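Putative acyl-CoA thioester hydrolase HI0827 (Haemophilus influenzae, PDB 1YLI) probably hydrolyses the thioester bond of a broad range of acyl-coenzyme A substrates, working as a hexamer of hotdog-fold subunits. Local coordinates at residues B[31-36]-B[70-75]; B[64-69]-B[115-120]; B[81-86]-B[93-98]; B[98-103]-B[110-115]. All coordinates share one frame; numbering follows the deposited sequence.

How the contacts relate
Contacts 2, 3 and 4 lie in one antiparallel sheet, and contact 1 sits at its margin among loops. Strand 111-123 serves contacts 2 and 4, which share Thr115. Strand 91-101 serves contacts 3 and 4, which share Val98. Contact 4 is buried and mixes regular backbone bonding with packing on aromatic faces. The other three are partly buried. Contact 3 has apolar side chains on one face and mostly polar or charged ones on the other. Contact 2 involves strand 58-67, outermost within this chain, where side chains and a water replace much of the backbone pairing. Contact 1 relies on apolar packing and waters. Contacts 1 and 2 both touch coenzyme A and the second subunit.

Contact 1 of 4, residues B[31-36]-B[70-75]; sequences GDIFGG and KPISVG. With COA (coenzyme A), chain E.
Ile33 packs against the backbone and side chains of the loop 70-75. Its CB sits 3.5 Å from Ile72 O, and its CG2 lies 3.9 Å from Ile72 CB. CG1 stands anti to the carbonyl carbon (chi1 -66°), and this branch carries CD1 toward Val74. There Ile33 CD1 meets Val74 CG2 at 4.0 Å, the two side chains crossing at about a right angle. Two waters join the backbones. One accepts from Ile33 N (2.7 Å) and lies very close to Ile72 O, at a distance short enough to be doubtful. The other accepts from Ile72 N at 2.8 Å and lies within hydrogen-bonding distance of Ile33 O and of O5P of coenzyme A.

The contact joins the loop leading into the central helix 35-54 of the hotdog fold to the loop after strand 58-67. Between them passes the pantetheine arm of coenzyme A. Gly35 N approaches COA C2P at 3.3 Å, and Pro71 CA comes equally near COA O5P. Ile72 CD1 reaches to 4.1 Å from the sulfur S1P. Further out, Asp32 forms a salt bridge with Arg57 of the second subunit, and Gly36 N bonds to Asp43 of that subunit.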
# COMPACT_ATOMS: atom_id res chain seq x y z
N GLY B 31 -5.38 -8.40 11.81
CA GLY B 31 -5.83 -9.22 10.67
C GLY B 31 -7.32 -9.30 10.44
O GLY B 31 -7.80 -10.09 9.60
N ASP B 32 -8.08 -8.45 11.12
CA ASP B 32 -9.53 -8.43 10.93
C ASP B 32 -9.95 -7.32 9.97
O ASP B 32 -9.38 -6.25 9.99
CB ASP B 32 -10.24 -8.21 12.24
CG ASP B 32 -9.98 -9.33 13.24
OD1 ASP B 32 -9.86 -10.52 12.82
OD2 ASP B 32 -9.83 -9.02 14.44
N ILE B 33 -10.95 -7.60 9.16
CA ILE B 33 -11.59 -6.56 8.35
C ILE B 33 -12.42 -5.70 9.30
O ILE B 33 -13.31 -6.21 9.99
CB ILE B 33 -12.48 -7.19 7.26
CG1 ILE B 33 -11.60 -7.96 6.23
CG2 ILE B 33 -13.41 -6.13 6.60
CD1 ILE B 33 -10.51 -7.09 5.53
N PHE B 34 -12.13 -4.41 9.36
CA PHE B 34 -12.71 -3.52 10.38
C PHE B 34 -13.72 -2.53 9.81
O PHE B 34 -13.73 -2.29 8.59
CB PHE B 34 -11.57 -2.81 11.18
CG PHE B 34 -10.74 -1.84 10.36
CD1 PHE B 34 -9.81 -2.29 9.44
CD2 PHE B 34 -10.91 -0.45 10.54
CE1 PHE B 34 -9.03 -1.38 8.69
CE2 PHE B 34 -10.13 0.48 9.81
CZ PHE B 34 -9.20 -0.00 8.85
N GLY B 35 -14.58 -1.99 10.68
CA GLY B 35 -15.65 -1.05 10.30
C GLY B 35 -15.17 0.08 9.40
O GLY B 35 -15.81 0.39 8.40
N GLY B 36 -14.06 0.71 9.77
CA GLY B 36 -13.53 1.83 9.01
C GLY B 36 -13.25 1.52 7.54
O GLY B 36 -13.48 2.37 6.69
N LYS B 70 -22.71 -8.50 10.74
CA LYS B 70 -21.95 -9.73 10.56
C LYS B 70 -20.53 -9.38 10.13
O LYS B 70 -20.35 -8.40 9.41
CB LYS B 70 -22.63 -10.63 9.50
CG LYS B 70 -23.83 -11.45 10.04
CD LYS B 70 -24.47 -12.35 8.96
CE LYS B 70 -23.55 -13.57 8.58
NZ LYS B 70 -24.27 -14.77 7.94
N PRO B 71 -19.52 -10.16 10.59
CA PRO B 71 -18.13 -9.89 10.24
C PRO B 71 -17.81 -10.25 8.78
O PRO B 71 -18.60 -10.92 8.13
CB PRO B 71 -17.35 -10.77 11.20
CG PRO B 71 -18.31 -11.88 11.58
CD PRO B 71 -19.65 -11.31 11.52
N ILE B 72 -16.68 -9.76 8.27
CA ILE B 72 -16.22 -10.11 6.93
C ILE B 72 -14.83 -10.71 7.12
O ILE B 72 -14.07 -10.23 7.99
CB ILE B 72 -16.15 -8.86 6.07
CG1 ILE B 72 -17.54 -8.18 6.05
CG2 ILE B 72 -15.67 -9.18 4.63
CD1 ILE B 72 -17.50 -6.75 5.42
N SER B 73 -14.51 -11.77 6.36
CA SER B 73 -13.16 -12.34 6.35
C SER B 73 -12.34 -11.85 5.16
O SER B 73 -12.86 -11.54 4.09
CB SER B 73 -13.23 -13.86 6.22
OG SER B 73 -13.86 -14.44 7.34
N VAL B 74 -11.03 -11.77 5.34
CA VAL B 74 -10.08 -11.68 4.19
C VAL B 74 -10.37 -12.75 3.12
O VAL B 74 -10.48 -13.95 3.40
CB VAL B 74 -8.62 -11.74 4.69
CG1 VAL B 74 -7.61 -11.87 3.58
CG2 VAL B 74 -8.34 -10.44 5.50
N GLY B 75 -10.48 -12.29 1.88
CA GLY B 75 -10.77 -13.13 0.73
C GLY B 75 -12.22 -13.02 0.31
O GLY B 75 -12.55 -13.43 -0.80
N1A COA E . -25.66 -0.88 18.77
C2A COA E . -25.07 -0.77 20.01
N3A COA E . -24.84 -1.89 20.75
C4A COA E . -25.17 -3.09 20.23
C5A COA E . -25.77 -3.21 18.99
C6A COA E . -26.00 -2.08 18.24
N6A COA E . -26.67 -2.12 17.10
N7A COA E . -26.02 -4.50 18.76
C8A COA E . -25.57 -5.21 19.82
N9A COA E . -25.05 -4.34 20.75
C1B COA E . -24.45 -4.67 22.05
C2B COA E . -25.36 -5.49 22.94
O2B COA E . -26.35 -4.74 23.61
C3B COA E . -24.33 -6.09 23.88
O3B COA E . -23.89 -5.12 24.81
P3B COA E . -23.34 -5.47 26.27
O7A COA E . -24.58 -5.65 27.13
O8A COA E . -22.51 -4.36 26.83
O9A COA E . -22.61 -6.79 26.30
C4B COA E . -23.16 -6.36 22.94
O4B COA E . -23.36 -5.52 21.84
C5B COA E . -23.08 -7.82 22.52
O5B COA E . -24.37 -8.22 22.09
P1A COA E . -24.65 -9.77 21.92
O1A COA E . -26.13 -10.03 22.03
O2A COA E . -23.82 -10.57 22.90
O3A COA E . -24.01 -10.21 20.50
P2A COA E . -24.81 -10.09 19.13
O4A COA E . -25.76 -8.94 19.40
O5A COA E . -25.52 -11.37 18.75
O6A COA E . -23.63 -9.72 18.11
CBP COA E . -21.63 -8.73 17.31
CCP COA E . -22.76 -8.62 18.32
CDP COA E . -20.88 -7.39 17.31
CEP COA E . -20.76 -9.87 17.83
CAP COA E . -22.20 -9.03 15.91
OAP COA E . -23.20 -8.06 15.67
C9P COA E . -21.13 -8.93 14.85
O9P COA E . -20.12 -9.93 14.79
N8P COA E . -21.15 -7.88 14.02
C7P COA E . -20.08 -7.58 13.06
C6P COA E . -18.92 -6.89 13.76
C5P COA E . -17.79 -6.63 12.79
O5P COA E . -17.09 -7.57 12.40
N4P COA E . -17.60 -5.34 12.47
C3P COA E . -16.50 -4.90 11.65
C2P COA E . -16.99 -4.26 10.37
S1P COA E . -17.82 -5.47 9.33
O HOH W 1 -15.45 -8.30 10.29
O HOH W 2 -12.00 -10.08 9.44

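Contact 2 of 4, residues B[64-69]-B[115-120]; sequences ESMNFI and TDAVFT. With COA (coenzyme A), chain E.
Glu64 and Val118 are joined by two hydrogen bonds. Glu64 N donates to Val118 O at 3.1 Å. Val118 N donates to Glu64 OE2 at 2.7 Å, meeting it from above the carboxylate plane. The carboxylate thus takes an N-H that a backbone carbonyl would accept in a regular pair. Near the other end, Thr115 OG1 donates to Asn67 O at 2.6 Å, from above the carbonyl plane. The hydroxyl points there because OG1 is anti to the backbone N (chi1 -164°). Between these points a water accepts from Asn67 N and donates to Asp116 O, bridging the two backbones.

Asn67 and Phe68 also bind coenzyme A. Asn67 OD1 accepts from the adenine N6A at 2.7 Å, and Phe68 O accepts from the pantetheine N8P at 3.0 Å. A weak bond runs from OAP to Ile69 O.

Packing contacts lie around these bonds. Met66 CG lies 3.2 Å from Thr115 OG1, and its CE rests on Ala117 CB at 3.8 Å. The Phe68 and Thr115 side chains lie side by side, Phe68 CE1 4.0 Å from Thr115 CG2. Asp116 OD2 forms a salt bridge with Arg10. Met66 and Asn67 also pair with a strand of the second subunit, so the sheet continues across the interface, as in hotdog-fold dimers, whose ligand sites lie between subunits.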
# COMPACT_ATOMS: atom_id res chain seq x y z
N GLU B 64 -25.18 9.03 7.79
CA GLU B 64 -26.12 8.73 8.89
C GLU B 64 -25.56 7.56 9.75
O GLU B 64 -24.49 6.99 9.44
CB GLU B 64 -27.55 8.56 8.33
CG GLU B 64 -27.82 7.17 7.82
CD GLU B 64 -29.12 7.04 6.98
OE1 GLU B 64 -30.09 7.84 7.11
OE2 GLU B 64 -29.10 6.09 6.15
N SER B 65 -26.20 7.22 10.86
CA SER B 65 -25.70 6.15 11.72
C SER B 65 -25.75 4.80 10.96
O SER B 65 -26.53 4.66 10.01
CB SER B 65 -26.57 6.06 12.96
OG SER B 65 -27.89 5.83 12.57
N MET B 66 -24.97 3.82 11.42
CA MET B 66 -24.77 2.54 10.75
C MET B 66 -24.62 1.45 11.80
O MET B 66 -23.97 1.71 12.79
CB MET B 66 -23.38 2.62 10.10
CG MET B 66 -23.34 2.25 8.77
SD MET B 66 -21.67 2.59 8.22
CE MET B 66 -21.69 4.39 8.07
N ASN B 67 -25.10 0.22 11.57
CA ASN B 67 -24.77 -0.97 12.43
C ASN B 67 -24.09 -1.97 11.52
O ASN B 67 -24.38 -2.00 10.32
CB ASN B 67 -26.00 -1.69 13.02
CG ASN B 67 -26.81 -0.84 13.98
OD1 ASN B 67 -26.32 -0.41 15.02
ND2 ASN B 67 -28.10 -0.65 13.66
N PHE B 68 -23.19 -2.79 12.06
CA PHE B 68 -22.51 -3.85 11.26
C PHE B 68 -23.03 -5.17 11.86
O PHE B 68 -22.72 -5.50 13.00
CB PHE B 68 -20.96 -3.72 11.35
CG PHE B 68 -20.43 -2.38 10.88
CD1 PHE B 68 -20.18 -2.15 9.54
CD2 PHE B 68 -20.28 -1.33 11.77
CE1 PHE B 68 -19.72 -0.91 9.10
CE2 PHE B 68 -19.85 -0.06 11.33
CZ PHE B 68 -19.60 0.14 10.00
N ILE B 69 -23.81 -5.91 11.08
CA ILE B 69 -24.47 -7.08 11.66
C ILE B 69 -23.66 -8.37 11.67
O ILE B 69 -23.90 -9.23 12.51
CB ILE B 69 -25.86 -7.35 11.04
CG1 ILE B 69 -25.74 -7.71 9.54
CG2 ILE B 69 -26.82 -6.20 11.31
CD1 ILE B 69 -26.87 -8.70 9.07
N THR B 115 -24.09 -3.97 6.15
CA THR B 115 -24.57 -2.67 6.61
C THR B 115 -25.20 -1.89 5.47
O THR B 115 -25.12 -2.30 4.33
CB THR B 115 -23.41 -1.86 7.25
OG1 THR B 115 -23.99 -0.78 8.01
CG2 THR B 115 -22.41 -1.32 6.21
N ASP B 116 -25.83 -0.78 5.81
CA ASP B 116 -26.19 0.25 4.82
C ASP B 116 -26.24 1.61 5.50
O ASP B 116 -26.37 1.70 6.73
CB ASP B 116 -27.53 -0.05 4.08
CG ASP B 116 -28.74 -0.21 5.01
OD1 ASP B 116 -29.11 0.76 5.70
OD2 ASP B 116 -29.39 -1.27 5.01
N ALA B 117 -26.15 2.67 4.70
CA ALA B 117 -26.26 4.02 5.25
C ALA B 117 -26.37 5.03 4.14
O ALA B 117 -25.85 4.84 3.04
CB ALA B 117 -25.01 4.36 6.15
N VAL B 118 -27.02 6.12 4.45
CA VAL B 118 -27.15 7.22 3.52
C VAL B 118 -26.01 8.20 3.70
O VAL B 118 -25.79 8.76 4.80
CB VAL B 118 -28.52 7.92 3.68
CG1 VAL B 118 -28.65 9.15 2.77
CG2 VAL B 118 -29.63 6.93 3.32
N PHE B 119 -25.34 8.46 2.58
CA PHE B 119 -24.32 9.48 2.51
C PHE B 119 -24.88 10.73 1.86
O PHE B 119 -25.60 10.63 0.86
CB PHE B 119 -23.14 8.95 1.69
CG PHE B 119 -22.28 7.97 2.42
CD1 PHE B 119 -22.70 6.66 2.61
CD2 PHE B 119 -21.06 8.35 2.93
CE1 PHE B 119 -21.91 5.74 3.32
CE2 PHE B 119 -20.27 7.45 3.61
CZ PHE B 119 -20.71 6.13 3.81
N THR B 120 -24.54 11.89 2.43
CA THR B 120 -24.84 13.16 1.78
C THR B 120 -23.58 13.77 1.19
O THR B 120 -22.61 14.04 1.92
CB THR B 120 -25.47 14.16 2.73
OG1 THR B 120 -26.59 13.52 3.34
CG2 THR B 120 -25.98 15.38 1.95
N1A COA E . -25.66 -0.88 18.77
C2A COA E . -25.07 -0.77 20.01
N3A COA E . -24.84 -1.89 20.75
C4A COA E . -25.17 -3.09 20.23
C5A COA E . -25.77 -3.21 18.99
C6A COA E . -26.00 -2.08 18.24
N6A COA E . -26.67 -2.12 17.10
N7A COA E . -26.02 -4.50 18.76
C8A COA E . -25.57 -5.21 19.82
N9A COA E . -25.05 -4.34 20.75
C1B COA E . -24.45 -4.67 22.05
C2B COA E . -25.36 -5.49 22.94
O2B COA E . -26.35 -4.74 23.61
C3B COA E . -24.33 -6.09 23.88
O3B COA E . -23.89 -5.12 24.81
P3B COA E . -23.34 -5.47 26.27
O7A COA E . -24.58 -5.65 27.13
O8A COA E . -22.51 -4.36 26.83
O9A COA E . -22.61 -6.79 26.30
C4B COA E . -23.16 -6.36 22.94
O4B COA E . -23.36 -5.52 21.84
C5B COA E . -23.08 -7.82 22.52
O5B COA E . -24.37 -8.22 22.09
P1A COA E . -24.65 -9.77 21.92
O1A COA E . -26.13 -10.03 22.03
O2A COA E . -23.82 -10.57 22.90
O3A COA E . -24.01 -10.21 20.50
P2A COA E . -24.81 -10.09 19.13
O4A COA E . -25.76 -8.94 19.40
O5A COA E . -25.52 -11.37 18.75
O6A COA E . -23.63 -9.72 18.11
CBP COA E . -21.63 -8.73 17.31
CCP COA E . -22.76 -8.62 18.32
CDP COA E . -20.88 -7.39 17.31
CEP COA E . -20.76 -9.87 17.83
CAP COA E . -22.20 -9.03 15.91
OAP COA E . -23.20 -8.06 15.67
C9P COA E . -21.13 -8.93 14.85
O9P COA E . -20.12 -9.93 14.79
N8P COA E . -21.15 -7.88 14.02
C7P COA E . -20.08 -7.58 13.06
C6P COA E . -18.92 -6.89 13.76
C5P COA E . -17.79 -6.63 12.79
O5P COA E . -17.09 -7.57 12.40
N4P COA E . -17.60 -5.34 12.47
C3P COA E . -16.50 -4.90 11.65
C2P COA E . -16.99 -4.26 10.37
S1P COA E . -17.82 -5.47 9.33
O HOH W 3 -27.08 0.06 9.30

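Contact 3 of 4, residues B[81-86]-B[93-98]; sequences YGQCLK and KIKVEV
Tyr81 and Glu97 form one hydrogen-bonded pair of an antiparallel beta hairpin, made by strands 77-87 and 91-101 in the hotdog sheet. Tyr81 N donates to Glu97 O at 2.9 Å, and Glu97 N returns a bond to Tyr81 O. Gln83 and Lys95 exchange two bonds in the same way. A beta bulge then shifts the register by one residue. Leu85 N donates to Lys93 O (2.8 Å), while Lys93 N donates to Lys86 O. Short CA-H...O contacts fill the non-hydrogen-bonded positions, such as Val96 CA to Tyr81 O at 3.1 Å.

Apolar packing covers the face with Cys84, Ile94 and Val96. Cys84 CB lies 4.4 Å from Ile94 CG1. Gly82 adds no side chain there, and Ile94 CG2 settles 4.2 Å from its CA. Helix 35-54 covers this face through Met42, Ala50 and Ile53.

Charged and polar chains occupy the other face. Lys86 and Lys93 lie side by side through their aliphatic parts, CB to CB 4.0 Å. Lys93 NZ bonds to Thr120 OG1, and Glu97 meets Arg10 in a salt bridge and accepts from Lys13 N. Lys95 CG stands anti to the backbone N (chi1 -173°), and the extended chain runs alongside Gln83. One water accepts from Gln83 NE2 and lies within hydrogen-bonding distance of Lys95 O. A second accepts from Gln83 NE2, weakly from Lys95 NZ, and donates to Glu97 OE2 at 2.7 Å.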
# COMPACT_ATOMS: atom_id res chain seq x y z
N TYR B 81 -23.63 -1.25 -3.26
CA TYR B 81 -24.72 -0.86 -4.14
C TYR B 81 -25.26 0.52 -3.75
O TYR B 81 -25.37 0.79 -2.59
CB TYR B 81 -25.86 -1.88 -4.05
CG TYR B 81 -25.55 -3.18 -4.73
CD1 TYR B 81 -24.80 -4.16 -4.07
CD2 TYR B 81 -26.03 -3.45 -6.02
CE1 TYR B 81 -24.50 -5.38 -4.70
CE2 TYR B 81 -25.74 -4.69 -6.67
CZ TYR B 81 -24.95 -5.63 -5.98
OH TYR B 81 -24.63 -6.86 -6.54
N GLY B 82 -25.63 1.35 -4.73
CA GLY B 82 -26.08 2.72 -4.45
C GLY B 82 -27.44 3.03 -5.06
O GLY B 82 -27.74 2.57 -6.17
N GLN B 83 -28.24 3.81 -4.34
CA GLN B 83 -29.48 4.38 -4.90
C GLN B 83 -29.50 5.84 -4.55
O GLN B 83 -29.32 6.19 -3.39
CB GLN B 83 -30.75 3.80 -4.29
CG GLN B 83 -30.85 2.31 -4.11
CD GLN B 83 -31.79 2.00 -2.95
OE1 GLN B 83 -33.00 2.16 -3.07
NE2 GLN B 83 -31.21 1.56 -1.78
N CYS B 84 -29.72 6.70 -5.53
CA CYS B 84 -29.86 8.11 -5.22
C CYS B 84 -31.28 8.37 -4.67
O CYS B 84 -32.28 7.99 -5.29
CB CYS B 84 -29.57 8.95 -6.45
SG CYS B 84 -29.91 10.69 -6.16
N LEU B 85 -31.35 8.97 -3.48
CA LEU B 85 -32.63 9.18 -2.81
C LEU B 85 -33.14 10.60 -2.92
O LEU B 85 -34.34 10.85 -2.79
CB LEU B 85 -32.52 8.83 -1.32
CG LEU B 85 -32.14 7.40 -0.96
CD1 LEU B 85 -32.27 7.29 0.56
CD2 LEU B 85 -33.00 6.38 -1.69
N LYS B 86 -32.22 11.55 -3.13
CA LYS B 86 -32.61 12.96 -3.21
C LYS B 86 -31.54 13.73 -3.96
O LYS B 86 -30.34 13.50 -3.74
CB LYS B 86 -32.73 13.54 -1.81
CG LYS B 86 -33.37 14.90 -1.72
CD LYS B 86 -32.66 15.73 -0.69
CE LYS B 86 -33.41 17.05 -0.47
NZ LYS B 86 -32.87 17.73 0.76
N LYS B 93 -28.17 12.77 -2.04
CA LYS B 93 -28.20 11.75 -1.01
C LYS B 93 -28.13 10.40 -1.70
O LYS B 93 -28.95 10.12 -2.60
CB LYS B 93 -29.45 11.89 -0.15
CG LYS B 93 -29.35 13.04 0.82
CD LYS B 93 -30.55 13.11 1.72
CE LYS B 93 -30.46 14.27 2.69
NZ LYS B 93 -29.35 14.04 3.67
N ILE B 94 -27.13 9.60 -1.33
CA ILE B 94 -26.99 8.23 -1.87
C ILE B 94 -27.04 7.19 -0.75
O ILE B 94 -26.24 7.25 0.21
CB ILE B 94 -25.70 8.08 -2.74
CG1 ILE B 94 -25.86 8.86 -4.04
CG2 ILE B 94 -25.43 6.60 -3.12
CD1 ILE B 94 -24.73 9.71 -4.21
N LYS B 95 -28.00 6.28 -0.83
CA LYS B 95 -28.00 5.12 0.07
C LYS B 95 -27.09 4.00 -0.45
O LYS B 95 -27.23 3.58 -1.59
CB LYS B 95 -29.41 4.62 0.34
CG LYS B 95 -29.48 3.55 1.38
CD LYS B 95 -30.89 3.31 1.86
CE LYS B 95 -30.89 2.37 3.08
NZ LYS B 95 -32.32 2.03 3.42
N VAL B 96 -26.15 3.54 0.38
CA VAL B 96 -25.18 2.52 0.03
C VAL B 96 -25.46 1.32 0.91
O VAL B 96 -25.58 1.45 2.14
CB VAL B 96 -23.72 2.97 0.26
CG1 VAL B 96 -22.70 1.83 -0.19
CG2 VAL B 96 -23.42 4.31 -0.48
N GLU B 97 -25.65 0.17 0.25
CA GLU B 97 -25.80 -1.12 0.93
C GLU B 97 -24.51 -1.87 0.66
O GLU B 97 -24.01 -1.82 -0.47
CB GLU B 97 -26.95 -1.92 0.31
CG GLU B 97 -28.34 -1.47 0.69
CD GLU B 97 -29.43 -2.37 0.12
OE1 GLU B 97 -29.16 -3.20 -0.80
OE2 GLU B 97 -30.58 -2.24 0.60
N VAL B 98 -23.99 -2.54 1.69
CA VAL B 98 -22.79 -3.38 1.55
C VAL B 98 -23.22 -4.82 1.61
O VAL B 98 -23.84 -5.25 2.59
CB VAL B 98 -21.74 -3.06 2.61
CG1 VAL B 98 -20.45 -3.95 2.46
CG2 VAL B 98 -21.35 -1.63 2.47
O HOH W 4 -28.46 0.95 -2.31
O HOH W 5 -31.88 0.09 0.89

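Contact 4 of 4, residues B[98-103]-B[110-115]; sequences VWVKKV and ERYCVT
Val100 and Tyr112 form a hydrogen-bonded pair in the antiparallel hairpin of strands 91-101 and 111-123, part of the hotdog sheet. Val100 N donates to Tyr112 O at 2.9 Å, and Tyr112 N donates back to Val100 O. Lys102 N donates to Glu110 O. At the other end Val98 N donates to Thr115 O, and Val98 O accepts from Val114 N at 3.0 Å. Thr115 N is buried and has no partner in the model.

The polar side-chain ends find partners in several places. Tyr112 OH bonds to Pro71 O and accepts from a water that in turn accepts from Lys102 NZ. Glu110 OE2 forms a salt bridge with Lys70, whose ammonium also meets the Tyr112 ring in a cation-pi contact, and Trp99 NE1 bonds to Glu97 OE1. Lys101 NZ lies 3.3 Å from Arg111 NH2, a contact of like charges. A salt bridge from Lys101 to Glu52 of the fourth subunit probably offsets it.

Tyr112 CG sits between the backbone N and the carbonyl carbon (chi1 59°), which brings the ring beside Val100. Val100 CB sits over a face of this ring, 3.9 Å from its centroid. Val100 CG2 and Val114 CG2 are pressed to 3.3 Å. Val114 also touches coenzyme A. Across the strands Trp99 lays its indole flat beneath Cys113. Cys113 CB stands 3.7 Å from the centroid of the six-membered ring, only 8° off the normal, and SG lies over the five-membered ring at 4.3 Å from its centroid.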
# COMPACT_ATOMS: atom_id res chain seq x y z
N VAL B 98 -23.99 -2.54 1.69
CA VAL B 98 -22.79 -3.38 1.55
C VAL B 98 -23.22 -4.82 1.61
O VAL B 98 -23.84 -5.25 2.59
CB VAL B 98 -21.74 -3.06 2.61
CG1 VAL B 98 -20.45 -3.95 2.46
CG2 VAL B 98 -21.35 -1.63 2.47
N TRP B 99 -22.94 -5.56 0.54
CA TRP B 99 -23.22 -6.96 0.46
C TRP B 99 -21.91 -7.76 0.37
O TRP B 99 -20.93 -7.29 -0.26
CB TRP B 99 -24.07 -7.26 -0.77
CG TRP B 99 -25.48 -6.79 -0.57
CD1 TRP B 99 -25.96 -5.52 -0.72
CD2 TRP B 99 -26.58 -7.60 -0.16
NE1 TRP B 99 -27.32 -5.51 -0.47
CE2 TRP B 99 -27.71 -6.76 -0.07
CE3 TRP B 99 -26.72 -8.96 0.17
CZ2 TRP B 99 -28.96 -7.24 0.30
CZ3 TRP B 99 -27.95 -9.43 0.55
CH2 TRP B 99 -29.06 -8.58 0.59
N VAL B 100 -21.93 -8.96 0.95
CA VAL B 100 -20.76 -9.84 0.97
C VAL B 100 -21.12 -11.16 0.33
O VAL B 100 -22.22 -11.70 0.56
CB VAL B 100 -20.29 -10.05 2.44
CG1 VAL B 100 -19.06 -10.96 2.50
CG2 VAL B 100 -19.92 -8.71 3.04
N LYS B 101 -20.20 -11.70 -0.48
CA LYS B 101 -20.26 -13.08 -0.92
C LYS B 101 -19.11 -13.85 -0.21
O LYS B 101 -17.92 -13.50 -0.34
CB LYS B 101 -20.18 -13.17 -2.44
CG LYS B 101 -20.28 -14.59 -2.97
CD LYS B 101 -20.25 -14.66 -4.50
CE LYS B 101 -20.58 -16.11 -4.97
NZ LYS B 101 -20.71 -16.17 -6.46
N LYS B 102 -19.49 -14.86 0.57
CA LYS B 102 -18.54 -15.56 1.41
C LYS B 102 -17.53 -16.36 0.60
O LYS B 102 -17.91 -17.15 -0.28
CB LYS B 102 -19.29 -16.51 2.32
CG LYS B 102 -19.00 -16.28 3.75
CD LYS B 102 -20.19 -16.72 4.61
CE LYS B 102 -19.87 -16.44 6.06
NZ LYS B 102 -18.41 -16.62 6.30
N VAL B 103 -16.24 -16.17 0.91
CA VAL B 103 -15.19 -16.98 0.30
C VAL B 103 -14.36 -17.76 1.36
O VAL B 103 -14.11 -18.94 1.18
CB VAL B 103 -14.23 -16.14 -0.54
CG1 VAL B 103 -13.03 -17.00 -0.97
CG2 VAL B 103 -14.98 -15.55 -1.75
N GLU B 110 -22.43 -17.97 0.32
CA GLU B 110 -23.55 -17.29 0.97
C GLU B 110 -23.42 -15.79 0.78
O GLU B 110 -22.32 -15.27 0.87
CB GLU B 110 -23.64 -17.64 2.47
CG GLU B 110 -24.22 -16.53 3.35
CD GLU B 110 -24.73 -17.02 4.71
OE1 GLU B 110 -25.64 -17.89 4.72
OE2 GLU B 110 -24.23 -16.52 5.76
N ARG B 111 -24.55 -15.12 0.56
CA ARG B 111 -24.60 -13.67 0.45
C ARG B 111 -25.37 -13.06 1.62
O ARG B 111 -26.41 -13.59 2.06
CB ARG B 111 -25.28 -13.27 -0.85
CG ARG B 111 -24.55 -13.84 -2.05
CD ARG B 111 -25.24 -13.55 -3.33
NE ARG B 111 -24.96 -14.64 -4.26
CZ ARG B 111 -24.16 -14.55 -5.33
NH1 ARG B 111 -23.55 -13.39 -5.64
NH2 ARG B 111 -23.98 -15.63 -6.09
N TYR B 112 -24.87 -11.96 2.12
CA TYR B 112 -25.54 -11.27 3.21
C TYR B 112 -25.26 -9.80 3.18
O TYR B 112 -24.30 -9.35 2.54
CB TYR B 112 -25.14 -11.86 4.58
CG TYR B 112 -23.67 -11.83 4.91
CD1 TYR B 112 -22.82 -12.84 4.47
CD2 TYR B 112 -23.13 -10.81 5.68
CE1 TYR B 112 -21.46 -12.83 4.77
CE2 TYR B 112 -21.76 -10.79 6.01
CZ TYR B 112 -20.94 -11.81 5.56
OH TYR B 112 -19.56 -11.81 5.86
N CYS B 113 -26.12 -9.03 3.82
CA CYS B 113 -25.93 -7.59 3.88
C CYS B 113 -25.31 -7.23 5.24
O CYS B 113 -25.91 -7.49 6.26
CB CYS B 113 -27.27 -6.89 3.67
SG CYS B 113 -27.09 -5.10 3.69
N VAL B 114 -24.11 -6.66 5.22
CA VAL B 114 -23.35 -6.25 6.40
C VAL B 114 -23.88 -4.97 7.01
O VAL B 114 -24.12 -4.89 8.23
CB VAL B 114 -21.87 -6.04 6.01
CG1 VAL B 114 -21.06 -5.41 7.12
CG2 VAL B 114 -21.32 -7.38 5.69
N THR B 115 -24.09 -3.97 6.15
CA THR B 115 -24.57 -2.67 6.61
C THR B 115 -25.20 -1.89 5.47
O THR B 115 -25.12 -2.30 4.33
CB THR B 115 -23.41 -1.86 7.25
OG1 THR B 115 -23.99 -0.78 8.01
CG2 THR B 115 -22.41 -1.32 6.21
O HOH W 6 -17.52 -13.91 5.97